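Local coordinates for protein lipolytic enzyme (Clostridium thermocellum, PDB 2VPT) that removes acetyl groups from acetylated xylan, acting as the catalytic family 3 carbohydrate esterase domain of a longer cellulosomal protein, at residues I75-N80 and Q113-K118; L102-L107 and Q137-I142; F158-I164 and I190-Y194. One frame throughout, in Å; residues are numbered along the deposited sequence. Where two conformers were deposited one is given.

Overall arrangement
The three contacts join helices, loops and a strand end of one SGNH-hydrolase domain. Contacts 1 and 3 lie on opposite sides of the chain's centre, about 24 Å apart between centres. Contact 1 pairs helices 68-82 and 104-117 over apolar residues, with amides, a lysine and waters at its outer edge. Contact 2 uses the other end of helix 104-117. It is apolar across the interface; its polar bonds cap its own helix or go to other parts of the chain. Contact 3 fits the end of strand 156-159 to helix 181-203, mixing CH-pi packing with a salt bridge. It touches contact 2 where Ile142 meets Phe158. Each is partly buried, contact 3 nearest the chain's centre and contacts 1 and 2 farther out.

Contact 1 of 3, residues I75-N80 and Q113-K118; sequences INNWLN and QIFTVK
Ile75 opens the contact with two branches. Its CG2 lies by the Gln113 amide, while CD1 meets Ile114 CG1 at 3.9 Å. Asn76 supplies the hydrogen bond between the helices. Gln113 NE2 donates to Asn76 OD1 at 2.8 Å, and the bond is nearly straight (170°). The two amide planes are almost perpendicular, and the donor sits above the Asn76 carbonyl plane. Gln113 reaches across with CG opposite its own backbone N (chi1 -179°) and an extended chain. NE2 also bonds Ala72 O, so two acceptors fix this amide. Val117 CG2 packs against the same Asn76 oxygen. Leu79 then fills the middle: its CB lies 4.1 Å from Val117 CG1 and 4.0 Å from Lys118 CG. Asn80 closes the outer end through water. One water links Asn80 ND2 to Val117 O, and another links Asn80 O to Lys118 NZ. That ammonium also bonds Asn83. The segment axes cross at -41°, 10.0 Å apart. Both helices pack on the central sheet of the alpha/beta/alpha fold: Ile75 rests on Val11 of strand 5-12, Leu79 on Val87 and Ile114 on Leu89 of strand 86-90, and Ile114 also on Leu123 of strand 122-126.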
loop_
_atom_site.group_PDB
_atom_site.type_symbol
_atom_site.label_atom_id
_atom_site.label_comp_id
_atom_site.label_asym_id
_atom_site.label_seq_id
_atom_site.Cartn_x
_atom_site.Cartn_y
_atom_site.Cartn_z
ATOM N N ILE A 75 -3.310 -1.645 -18.279
ATOM C CA ILE A 75 -3.947 -0.329 -18.191
ATOM C C ILE A 75 -5.231 -0.214 -19.033
ATOM O O ILE A 75 -6.127 0.556 -18.698
ATOM C CB ILE A 75 -2.949 0.775 -18.546
ATOM C CG1 ILE A 75 -3.457 2.146 -18.065
ATOM C CG2 ILE A 75 -2.608 0.739 -20.027
ATOM C CD1 ILE A 75 -2.381 3.224 -18.070
ATOM N N ASN A 76 -5.364 -0.998 -20.106
ATOM C CA ASN A 76 -6.596 -0.938 -20.897
ATOM C C ASN A 76 -7.779 -1.308 -20.032
ATOM O O ASN A 76 -8.839 -0.689 -20.111
ATOM C CB ASN A 76 -6.558 -1.879 -22.097
ATOM C CG ASN A 76 -5.545 -1.476 -23.124
ATOM O OD1 ASN A 76 -4.823 -0.489 -22.968
ATOM N ND2 ASN A 76 -5.479 -2.257 -24.206
ATOM N N ASN A 77 -7.591 -2.316 -19.188
ATOM C CA ASN A 77 -8.647 -2.731 -18.269
ATOM C C ASN A 77 -8.952 -1.678 -17.210
ATOM O O ASN A 77 -10.121 -1.411 -16.898
ATOM C CB ASN A 77 -8.296 -4.061 -17.607
ATOM C CG ASN A 77 -8.138 -5.187 -18.614
ATOM O OD1 ASN A 77 -8.850 -5.248 -19.612
ATOM N ND2 ASN A 77 -7.212 -6.088 -18.343
ATOM N N TRP A 78 -7.903 -1.075 -16.659
ATOM C CA TRP A 78 -8.082 -0.039 -15.649
ATOM C C TRP A 78 -8.838 1.155 -16.233
ATOM O O TRP A 78 -9.742 1.699 -15.608
ATOM C CB TRP A 78 -6.727 0.425 -15.120
ATOM C CG TRP A 78 -5.891 -0.650 -14.510
ATOM C CD1 TRP A 78 -6.302 -1.873 -14.058
ATOM C CD2 TRP A 78 -4.498 -0.581 -14.247
ATOM N NE1 TRP A 78 -5.240 -2.574 -13.568
ATOM C CE2 TRP A 78 -4.121 -1.793 -13.645
ATOM C CE3 TRP A 78 -3.534 0.403 -14.443
ATOM C CZ2 TRP A 78 -2.811 -2.061 -13.262
ATOM C CZ3 TRP A 78 -2.230 0.130 -14.062
ATOM C CH2 TRP A 78 -1.887 -1.085 -13.482
ATOM N N LEU A 79 -8.449 1.581 -17.429
ATOM C CA LEU A 79 -9.126 2.683 -18.102
ATOM C C LEU A 79 -10.593 2.381 -18.361
ATOM O O LEU A 79 -11.446 3.242 -18.173
ATOM C CB LEU A 79 -8.418 2.994 -19.424
ATOM C CG LEU A 79 -7.040 3.652 -19.275
ATOM C CD1 LEU A 79 -6.265 3.628 -20.600
ATOM C CD2 LEU A 79 -7.189 5.074 -18.789
ATOM N N ASN A 80 -10.881 1.173 -18.827
ATOM C CA ASN A 80 -12.269 0.813 -19.114
ATOM C C ASN A 80 -13.093 0.689 -17.833
ATOM O O ASN A 80 -14.261 1.073 -17.803
ATOM C CB ASN A 80 -12.334 -0.468 -19.948
ATOM C CG ASN A 80 -11.943 -0.237 -21.409
ATOM O OD1 ASN A 80 -11.350 -1.113 -22.052
ATOM N ND2 ASN A 80 -12.268 0.941 -21.933
ATOM N N GLN A 113 -0.864 4.142 -26.423
ATOM C CA GLN A 113 -1.841 3.140 -26.020
ATOM C C GLN A 113 -2.988 3.729 -25.204
ATOM O O GLN A 113 -4.147 3.407 -25.415
ATOM C CB GLN A 113 -1.146 2.045 -25.211
ATOM C CG GLN A 113 -2.070 0.932 -24.747
ATOM C CD GLN A 113 -1.345 -0.092 -23.877
ATOM O OE1 GLN A 113 -0.127 -0.158 -23.873
ATOM N NE2 GLN A 113 -2.099 -0.886 -23.141
ATOM N N ILE A 114 -2.650 4.601 -24.262
ATOM C CA ILE A 114 -3.661 5.265 -23.445
ATOM C C ILE A 114 -4.673 6.021 -24.313
ATOM O O ILE A 114 -5.873 5.887 -24.115
ATOM C CB ILE A 114 -2.996 6.195 -22.390
ATOM C CG1 ILE A 114 -2.286 5.345 -21.323
ATOM C CG2 ILE A 114 -4.029 7.149 -21.760
ATOM C CD1 ILE A 114 -1.282 6.079 -20.477
ATOM N N PHE A 115 -4.191 6.810 -25.267
ATOM C CA PHE A 115 -5.103 7.559 -26.151
ATOM C C PHE A 115 -5.880 6.666 -27.118
ATOM O O PHE A 115 -6.981 7.019 -27.539
ATOM C CB PHE A 115 -4.334 8.619 -26.932
ATOM C CG PHE A 115 -3.884 9.793 -26.103
ATOM C CD1 PHE A 115 -4.812 10.660 -25.536
ATOM C CD2 PHE A 115 -2.542 10.056 -25.914
ATOM C CE1 PHE A 115 -4.394 11.738 -24.791
ATOM C CE2 PHE A 115 -2.127 11.134 -25.175
ATOM C CZ PHE A 115 -3.060 11.979 -24.612
ATOM N N THR A 116 -5.318 5.517 -27.472
ATOM C CA THR A 116 -6.024 4.553 -28.321
ATOM C C THR A 116 -7.272 4.039 -27.604
ATOM O O THR A 116 -8.349 3.974 -28.186
ATOM C CB THR A 116 -5.100 3.390 -28.750
ATOM O OG1 THR A 116 -3.990 3.911 -29.492
ATOM C CG2 THR A 116 -5.850 2.372 -29.603
ATOM N N VAL A 117 -7.138 3.718 -26.315
ATOM C CA VAL A 117 -8.245 3.210 -25.521
ATOM C C VAL A 117 -9.215 4.308 -25.086
ATOM O O VAL A 117 -10.428 4.094 -25.079
ATOM C CB VAL A 117 -7.723 2.476 -24.263
ATOM C CG1 VAL A 117 -8.889 2.032 -23.377
ATOM C CG2 VAL A 117 -6.842 1.293 -24.660
ATOM N N LYS A 118 -8.684 5.474 -24.715
ATOM C CA LYS A 118 -9.503 6.613 -24.268
ATOM C C LYS A 118 -9.102 7.899 -24.994
ATOM O O LYS A 118 -8.371 8.731 -24.475
ATOM C CB LYS A 118 -9.408 6.768 -22.743
ATOM C CG LYS A 118 -10.046 5.608 -21.978
ATOM C CD LYS A 118 -11.561 5.514 -22.204
ATOM C CE LYS A 118 -12.219 4.489 -21.301
ATOM N NZ LYS A 118 -13.689 4.436 -21.521
HETATM O O HOH W 1 -15.145 2.999 -19.671
HETATM O O HOH W 2 -12.320 2.143 -24.435
#

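Contact 2 of 3, residues L102-L107 and Q137-I142; sequences LNATGL and QYNAVI
Leu107 and Tyr138 meet in the buried, closely packed half of this contact. Leu107 CD2 lies 3.6 Å from Tyr138 OH, approaching the ring obliquely. The same methyl touches Ile142 CG1 at 3.9 Å, the two side chains crossing at about a right angle. Ile142 CD1 lies over one face of the tyrosine ring, near its rim. Tyr138 has CG opposite its backbone N (chi1 177°), which carries the hydroxyl across to Leu107. There OH bonds the carbonyl of Ile91, so the buried polar tip has a partner. The outer half is more exposed and less sharply defined. Ala104 CB meets Val141 CG2 at a wider 4.1 Å. Leu102 lies against Val141 and the Tyr138 backbone, but it was modelled in two conformers, so its exact fit is uncertain. Gln137 only borders it, on the exposed side. Asn103 caps helix 104-117: its OD1 accepts from Gly106 N at 2.8 Å, and its ND2 bonds Asp95. Ile91 directly precedes a Gly-Gly-Asn-Asp sequence and Asp95 ends it; the sequence is consistent with the G-x-N-D block of SGNH hydrolases. The N-cap and the tyrosine thus tie both segments to the loop that carries this probable family motif.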
loop_
_atom_site.group_PDB
_atom_site.type_symbol
_atom_site.label_atom_id
_atom_site.label_comp_id
_atom_site.label_asym_id
_atom_site.label_seq_id
_atom_site.Cartn_x
_atom_site.Cartn_y
_atom_site.Cartn_z
ATOM N N LEU A 102 16.765 2.109 -19.815
ATOM C CA LEU A 102 16.141 3.305 -20.455
ATOM C C LEU A 102 14.978 3.210 -21.442
ATOM O O LEU A 102 15.170 3.318 -22.632
ATOM C CB LEU A 102 17.257 4.231 -20.985
ATOM C CG LEU A 102 17.130 5.741 -20.718
ATOM C CD1 LEU A 102 15.837 6.309 -21.236
ATOM C CD2 LEU A 102 17.321 6.022 -19.231
ATOM N N ASN A 103 13.745 3.103 -20.922
ATOM C CA ASN A 103 12.633 2.703 -21.752
ATOM C C ASN A 103 11.863 3.853 -22.376
ATOM O O ASN A 103 10.650 3.996 -22.193
ATOM C CB ASN A 103 11.712 1.758 -20.979
ATOM C CG ASN A 103 10.888 0.870 -21.880
ATOM O OD1 ASN A 103 10.988 0.936 -23.115
ATOM N ND2 ASN A 103 10.060 0.010 -21.274
ATOM N N ALA A 104 12.583 4.646 -23.156
ATOM C CA ALA A 104 11.992 5.710 -23.927
ATOM C C ALA A 104 10.922 5.186 -24.872
ATOM O O ALA A 104 9.826 5.733 -24.946
ATOM C CB ALA A 104 13.079 6.448 -24.690
ATOM N N THR A 105 11.225 4.114 -25.605
ATOM C CA THR A 105 10.253 3.573 -26.537
ATOM C C THR A 105 9.000 3.032 -25.834
ATOM O O THR A 105 7.872 3.224 -26.306
ATOM C CB THR A 105 10.878 2.468 -27.437
ATOM O OG1 THR A 105 11.897 3.051 -28.255
ATOM C CG2 THR A 105 9.828 1.851 -28.316
ATOM N N GLY A 106 9.200 2.370 -24.701
ATOM C CA GLY A 106 8.085 1.860 -23.919
ATOM C C GLY A 106 7.167 2.972 -23.429
ATOM O O GLY A 106 5.950 2.840 -23.514
ATOM N N LEU A 107 7.755 4.067 -22.958
ATOM C CA LEU A 107 6.954 5.212 -22.491
ATOM C C LEU A 107 6.147 5.813 -23.647
ATOM O O LEU A 107 4.957 6.077 -23.517
ATOM C CB LEU A 107 7.842 6.261 -21.836
ATOM C CG LEU A 107 7.088 7.475 -21.281
ATOM C CD1 LEU A 107 6.123 7.048 -20.156
ATOM C CD2 LEU A 107 8.084 8.531 -20.817
ATOM N N GLN A 137 19.268 10.161 -15.992
ATOM C CA GLN A 137 19.435 9.701 -17.358
ATOM C C GLN A 137 18.097 9.428 -18.036
ATOM O O GLN A 137 17.909 9.685 -19.224
ATOM C CB GLN A 137 20.286 8.429 -17.393
ATOM C CG GLN A 137 20.866 8.130 -18.759
ATOM C CD GLN A 137 21.703 6.863 -18.814
ATOM O OE1 GLN A 137 21.673 6.018 -17.916
ATOM N NE2 GLN A 137 22.444 6.724 -19.893
ATOM N N TYR A 138 17.157 8.880 -17.264
ATOM C CA TYR A 138 15.801 8.642 -17.754
ATOM C C TYR A 138 15.001 9.953 -17.801
ATOM O O TYR A 138 14.311 10.223 -18.779
ATOM C CB TYR A 138 15.096 7.608 -16.870
ATOM C CG TYR A 138 13.661 7.344 -17.236
ATOM C CD1 TYR A 138 13.297 7.009 -18.519
ATOM C CD2 TYR A 138 12.656 7.432 -16.288
ATOM C CE1 TYR A 138 12.003 6.768 -18.862
ATOM C CE2 TYR A 138 11.355 7.203 -16.621
ATOM C CZ TYR A 138 11.016 6.872 -17.904
ATOM O OH TYR A 138 9.711 6.637 -18.283
ATOM N N ASN A 139 15.132 10.777 -16.773
ATOM C CA ASN A 139 14.447 12.080 -16.774
ATOM C C ASN A 139 14.734 12.833 -18.074
ATOM O O ASN A 139 13.836 13.442 -18.662
ATOM C CB ASN A 139 14.913 12.948 -15.609
ATOM C CG ASN A 139 14.351 12.520 -14.275
ATOM O OD1 ASN A 139 13.457 11.677 -14.188
ATOM N ND2 ASN A 139 14.873 13.119 -13.217
ATOM N N ALA A 140 15.990 12.779 -18.530
ATOM C CA ALA A 140 16.401 13.532 -19.709
ATOM C C ALA A 140 15.553 13.251 -20.930
ATOM O O ALA A 140 15.341 14.145 -21.749
ATOM C CB ALA A 140 17.866 13.251 -20.032
ATOM N N VAL A 141 15.097 12.014 -21.110
ATOM C CA VAL A 141 14.372 11.649 -22.336
ATOM C C VAL A 141 12.888 12.012 -22.346
ATOM O O VAL A 141 12.268 12.077 -23.404
ATOM C CB VAL A 141 14.520 10.142 -22.692
ATOM C CG1 VAL A 141 16.008 9.738 -22.695
ATOM C CG2 VAL A 141 13.704 9.248 -21.768
ATOM N N ILE A 142 12.306 12.278 -21.178
ATOM C CA ILE A 142 10.859 12.400 -21.086
ATOM C C ILE A 142 10.277 13.667 -21.744
ATOM O O ILE A 142 9.299 13.566 -22.468
ATOM C CB ILE A 142 10.411 12.253 -19.620
ATOM C CG1 ILE A 142 10.754 10.843 -19.115
ATOM C CG2 ILE A 142 8.898 12.497 -19.492
ATOM C CD1 ILE A 142 10.510 10.627 -17.634
#

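Contact 3 of 3, residues F158-I164 and I190-Y194; sequences FVKLSEI and IWYKY
Glu163 reaches two residues of helix 181-203 with its carboxylate. Tyr194 OH donates to Glu163 OE1 in a short bond of 2.5 Å. Lys193 NZ makes a salt bridge to Glu163 OE2 at 2.8 Å. Each oxygen is met on its syn side, so the two bonds together fix the rotation of the group. The carboxylate is turned 59° from the tyrosine ring and meets it at the edge. Glu163 CG sits between its backbone N and carbonyl carbon (chi1 86°), and the extended chain beyond it runs over to the helix.

CH-pi contacts form a second group. Two methyls share one face of the Trp191 indole. Val159 CG1 is 4.3 Å from the centroid of the six-membered ring, and Leu161 CD2 is 4.1 Å from that of the five-membered ring.

Aliphatic packing centres on Ile190. Its CG2 lies 3.8 Å from Leu161 CD2, and its CD1 rests on Ile164, 3.9 Å from CB.

The backbone joins in as well. Lys160 N is buried without a hydrogen-bond partner. It lies 3.9 Å above the plane of the Tyr194 ring, over its centre. A water bridges Phe158 O and Tyr194 O.

The contact carries the chain from the end of strand 156-159 through an inverse gamma turn at Lys160 into a short 3-10 segment, all along one helix. Val159 pairs with Val125 of the parallel strand 122-126. Trp191 lies between sheet and helices, touching Phe124 and Ala126 of strand 122-126, stacking with Phe88 and Tyr27, and reaching Leu31 of helix 28-37.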
loop_
_atom_site.group_PDB
_atom_site.type_symbol
_atom_site.label_atom_id
_atom_site.label_comp_id
_atom_site.label_asym_id
_atom_site.label_seq_id
_atom_site.Cartn_x
_atom_site.Cartn_y
_atom_site.Cartn_z
ATOM N N PHE A 158 3.666 17.619 -19.780
ATOM C CA PHE A 158 4.801 17.223 -18.969
ATOM C C PHE A 158 4.722 17.860 -17.591
ATOM O O PHE A 158 4.449 19.048 -17.446
ATOM C CB PHE A 158 6.104 17.643 -19.679
ATOM C CG PHE A 158 7.363 17.338 -18.917
ATOM C CD1 PHE A 158 7.650 16.056 -18.468
ATOM C CD2 PHE A 158 8.287 18.332 -18.682
ATOM C CE1 PHE A 158 8.821 15.805 -17.782
ATOM C CE2 PHE A 158 9.455 18.079 -18.008
ATOM C CZ PHE A 158 9.723 16.811 -17.551
ATOM N N VAL A 159 4.978 17.062 -16.567
ATOM C CA VAL A 159 5.044 17.521 -15.191
ATOM C C VAL A 159 6.475 17.335 -14.715
ATOM O O VAL A 159 6.952 16.209 -14.526
ATOM C CB VAL A 159 4.056 16.755 -14.298
ATOM C CG1 VAL A 159 4.192 17.211 -12.839
ATOM C CG2 VAL A 159 2.621 16.927 -14.830
ATOM N N LYS A 160 7.183 18.449 -14.563
ATOM C CA LYS A 160 8.602 18.405 -14.243
ATOM C C LYS A 160 8.852 18.259 -12.747
ATOM O O LYS A 160 9.314 19.179 -12.079
ATOM C CB LYS A 160 9.295 19.669 -14.779
ATOM C CG LYS A 160 10.812 19.574 -14.779
ATOM C CD LYS A 160 11.469 20.784 -15.423
ATOM C CE LYS A 160 12.907 20.929 -15.030
ATOM N NZ LYS A 160 13.615 21.894 -15.926
ATOM N N LEU A 161 8.574 17.075 -12.212
ATOM C CA LEU A 161 8.868 16.799 -10.813
ATOM C C LEU A 161 10.347 16.968 -10.473
ATOM O O LEU A 161 10.712 17.240 -9.319
ATOM C CB LEU A 161 8.382 15.397 -10.414
ATOM C CG LEU A 161 6.880 15.143 -10.586
ATOM C CD1 LEU A 161 6.510 13.754 -10.120
ATOM C CD2 LEU A 161 6.051 16.195 -9.847
ATOM N N SER A 162 11.213 16.820 -11.480
ATOM C CA SER A 162 12.649 17.008 -11.265
ATOM C C SER A 162 13.063 18.437 -10.916
ATOM O O SER A 162 14.209 18.640 -10.503
ATOM C CB SER A 162 13.441 16.546 -12.486
ATOM O OG SER A 162 13.092 17.286 -13.640
ATOM N N GLU A 163 12.144 19.396 -11.044
ATOM C CA GLU A 163 12.420 20.784 -10.636
ATOM C C GLU A 163 12.324 20.976 -9.118
ATOM O O GLU A 163 12.614 22.073 -8.603
ATOM C CB GLU A 163 11.506 21.762 -11.380
ATOM C CG GLU A 163 10.140 21.996 -10.736
ATOM C CD GLU A 163 9.244 22.891 -11.555
ATOM O OE1 GLU A 163 9.436 23.000 -12.784
ATOM O OE2 GLU A 163 8.319 23.481 -10.961
ATOM N N ILE A 164 11.924 19.931 -8.398
ATOM C CA ILE A 164 11.955 19.915 -6.942
ATOM C C ILE A 164 13.255 20.514 -6.406
ATOM O O ILE A 164 14.338 20.226 -6.917
ATOM C CB ILE A 164 11.730 18.464 -6.390
ATOM C CG1 ILE A 164 11.592 18.469 -4.865
ATOM C CG2 ILE A 164 12.859 17.529 -6.854
ATOM C CD1 ILE A 164 11.053 17.151 -4.306
ATOM N N ILE A 190 4.262 20.499 -7.114
ATOM C CA ILE A 190 4.658 20.568 -8.517
ATOM C C ILE A 190 3.544 20.001 -9.410
ATOM O O ILE A 190 3.214 20.581 -10.434
ATOM C CB ILE A 190 6.007 19.881 -8.761
ATOM C CG1 ILE A 190 7.116 20.537 -7.924
ATOM C CG2 ILE A 190 6.364 19.913 -10.253
ATOM C CD1 ILE A 190 8.385 19.726 -7.820
ATOM N N TRP A 191 2.927 18.878 -9.027
ATOM C CA TRP A 191 1.751 18.439 -9.758
ATOM C C TRP A 191 0.718 19.567 -9.844
ATOM O O TRP A 191 0.130 19.793 -10.899
ATOM C CB TRP A 191 1.070 17.240 -9.086
ATOM C CG TRP A 191 1.740 15.889 -9.291
ATOM C CD1 TRP A 191 2.518 15.241 -8.396
ATOM C CD2 TRP A 191 1.662 15.034 -10.449
ATOM N NE1 TRP A 191 2.938 14.029 -8.913
ATOM C CE2 TRP A 191 2.414 13.884 -10.167
ATOM C CE3 TRP A 191 1.021 15.127 -11.687
ATOM C CZ2 TRP A 191 2.559 12.835 -11.091
ATOM C CZ3 TRP A 191 1.165 14.094 -12.602
ATOM C CH2 TRP A 191 1.917 12.961 -12.292
ATOM N N TYR A 192 0.453 20.233 -8.716
ATOM C CA TYR A 192 -0.514 21.321 -8.709
ATOM C C TYR A 192 -0.126 22.392 -9.730
ATOM O O TYR A 192 -0.934 22.784 -10.556
ATOM C CB TYR A 192 -0.653 21.900 -7.301
ATOM C CG TYR A 192 -1.669 23.025 -7.206
ATOM C CD1 TYR A 192 -2.989 22.765 -6.873
ATOM C CD2 TYR A 192 -1.303 24.336 -7.470
ATOM C CE1 TYR A 192 -3.915 23.785 -6.785
ATOM C CE2 TYR A 192 -2.217 25.362 -7.372
ATOM C CZ TYR A 192 -3.520 25.078 -7.051
ATOM O OH TYR A 192 -4.438 26.111 -6.957
ATOM N N LYS A 193 1.114 22.845 -9.648
ATOM C CA LYS A 193 1.626 23.868 -10.577
ATOM C C LYS A 193 1.322 23.545 -12.037
ATOM O O LYS A 193 0.852 24.389 -12.803
ATOM C CB LYS A 193 3.124 24.052 -10.352
ATOM C CG LYS A 193 3.833 24.940 -11.379
ATOM C CD LYS A 193 5.299 25.076 -11.047
ATOM C CE LYS A 193 6.034 25.797 -12.169
ATOM N NZ LYS A 193 7.468 25.929 -11.897
ATOM N N TYR A 194 1.608 22.307 -12.429
ATOM C CA TYR A 194 1.499 21.906 -13.831
ATOM C C TYR A 194 0.110 21.447 -14.260
ATOM O O TYR A 194 -0.170 21.356 -15.445
ATOM C CB TYR A 194 2.564 20.831 -14.157
ATOM C CG TYR A 194 3.971 21.400 -14.281
ATOM C CD1 TYR A 194 4.448 21.842 -15.508
ATOM C CD2 TYR A 194 4.827 21.481 -13.198
ATOM C CE1 TYR A 194 5.707 22.372 -15.631
ATOM C CE2 TYR A 194 6.111 22.021 -13.316
ATOM C CZ TYR A 194 6.542 22.465 -14.546
ATOM O OH TYR A 194 7.809 23.000 -14.704
HETATM O O HOH W 3 1.777 20.566 -17.679
#